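Local atomic coordinates of molybdenum cofactor biosynthesis protein C 2 (Mycobacterium tuberculosis, PDB entry 4FDF), a protein that probably catalyses the conversion of a cyclic dihydroguanosine triphosphate to cyclic pyranopterin monophosphate, with release of diphosphate, in molybdenum cofactor biosynthesis. Residues A53-T57 / G58-K62. Numbering follows the deposited sequence.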
loop_
_atom_site.group_PDB
_atom_site.type_symbol
_atom_site.label_atom_id
_atom_site.label_comp_id
_atom_site.label_asym_id
_atom_site.label_seq_id
_atom_site.Cartn_x
_atom_site.Cartn_y
_atom_site.Cartn_z
ATOM N N ALA B 53 -10.318 9.403 32.109
ATOM C CA ALA B 53 -11.709 9.277 32.531
ATOM C C ALA B 53 -12.602 8.876 31.357
ATOM O O ALA B 53 -13.285 7.855 31.421
ATOM C CB ALA B 53 -12.206 10.572 33.185
ATOM N N LEU B 54 -12.564 9.655 30.280
ATOM C CA LEU B 54 -13.392 9.377 29.107
ATOM C C LEU B 54 -13.121 8.008 28.483
ATOM O O LEU B 54 -14.008 7.420 27.852
ATOM C CB LEU B 54 -13.271 10.495 28.071
ATOM C CG LEU B 54 -13.702 11.905 28.507
ATOM C CD1 LEU B 54 -13.394 12.916 27.410
ATOM C CD2 LEU B 54 -15.184 11.975 28.910
ATOM N N ILE B 55 -11.905 7.497 28.674
ATOM C CA ILE B 55 -11.547 6.159 28.199
ATOM C C ILE B 55 -12.215 5.061 29.033
ATOM O O ILE B 55 -12.824 4.151 28.475
ATOM C CB ILE B 55 -10.010 5.962 28.103
ATOM C CG1 ILE B 55 -9.478 6.680 26.860
ATOM C CG2 ILE B 55 -9.637 4.473 28.056
ATOM C CD1 ILE B 55 -7.992 6.927 26.869
ATOM N N SER B 56 -12.118 5.159 30.358
ATOM C CA SER B 56 -12.737 4.183 31.257
ATOM C C SER B 56 -14.263 4.180 31.180
ATOM O O SER B 56 -14.895 3.140 31.362
ATOM C CB SER B 56 -12.283 4.413 32.696
ATOM O OG SER B 56 -10.872 4.299 32.793
ATOM N N THR B 57 -14.844 5.347 30.908
ATOM C CA THR B 57 -16.294 5.481 30.780
ATOM C C THR B 57 -16.800 5.141 29.360
ATOM O O THR B 57 -18.003 4.945 29.144
ATOM C CB THR B 57 -16.775 6.894 31.234
ATOM O OG1 THR B 57 -18.204 6.911 31.337
ATOM C CG2 THR B 57 -16.337 7.979 30.265
ATOM N N GLY B 58 -15.872 5.066 28.408
ATOM C CA GLY B 58 -16.210 4.880 26.996
ATOM C C GLY B 58 -16.817 6.127 26.377
ATOM O O GLY B 58 -17.597 6.033 25.428
ATOM N N GLY B 59 -16.444 7.296 26.902
ATOM C CA GLY B 59 -17.081 8.550 26.521
ATOM C C GLY B 59 -16.350 9.439 25.531
ATOM O O GLY B 59 -16.740 10.589 25.344
ATOM N N LEU B 60 -15.296 8.928 24.897
ATOM C CA LEU B 60 -14.578 9.698 23.877
ATOM C C LEU B 60 -15.462 9.953 22.665
ATOM O O LEU B 60 -16.176 9.046 22.218
ATOM C CB LEU B 60 -13.312 8.974 23.417
ATOM C CG LEU B 60 -12.134 8.922 24.377
ATOM C CD1 LEU B 60 -11.057 8.009 23.796
ATOM C CD2 LEU B 60 -11.594 10.326 24.635
ATOM N N PRO B 61 -15.415 11.182 22.119
ATOM C CA PRO B 61 -16.242 11.499 20.957
ATOM C C PRO B 61 -16.022 10.537 19.785
ATOM O O PRO B 61 -16.983 10.107 19.143
ATOM C CB PRO B 61 -15.796 12.920 20.587
ATOM C CG PRO B 61 -15.315 13.498 21.878
ATOM C CD PRO B 61 -14.643 12.351 22.580
ATOM N N LYS B 62 -14.773 10.173 19.531
ATOM C CA LYS B 62 -14.450 9.428 18.321
ATOM C C LYS B 62 -14.655 7.910 18.469
ATOM O O LYS B 62 -14.689 7.186 17.478
ATOM C CB LYS B 62 -13.032 9.772 17.872
ATOM C CG LYS B 62 -12.950 10.281 16.449
ATOM C CD LYS B 62 -11.802 11.259 16.316
ATOM C CE LYS B 62 -11.093 11.114 14.985
ATOM N NZ LYS B 62 -9.913 12.021 14.941
#
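L60 folds back onto the last turn of helix 49-57 and sets one methyl against each of two neighbouring helical residues. Its CD1 lies 3.7 Å from I55 CG1, and these two side chains run alongside each other, pointing the same way. The other branch, CD2, meets L54 not at its tip but at its base, CB, 3.8 Å away. L60 CG stands beside the backbone N (chi1 -72°), which sends the forked end back toward the helix; a branched leucine suits this place because its two methyls can serve both partners at once, and L54 and I55, both apolar, offer them carbon. L54 sends its own forked end away from G58, and its CD2 comes within 4.1 Å of G59 O.

The helix ends in a Schellman motif. G59 N donates to L54 O over 2.6 Å, from within the carbonyl plane and with a C=O...N angle of 151°. The inner bond, G58 N to I55 O at 3.2 Å, is poorly directed by comparison, its donor standing far above the carbonyl plane. G58 is the C-prime residue, and its positive phi favours glycine. T57 is rotated (chi1 -169°) to put its methyl CG2, rather than OG1, 3.4 Å from G59 N. A beta carbon at G59 would point toward that methyl and fit tightly, so glycine suits here too.

Beyond the turn, L60 also packs on I139, and K62 forms a salt bridge with D137 of helix 121-139, while P61 O accepts a hydrogen bond from H25 of a second subunit. The chemistry is thus that of a C-terminal helix-capping motif: two terminal carbonyls receive backbone N-H groups, and the apolar contacts of buried L60 probably help to keep the outgoing chain against the helix.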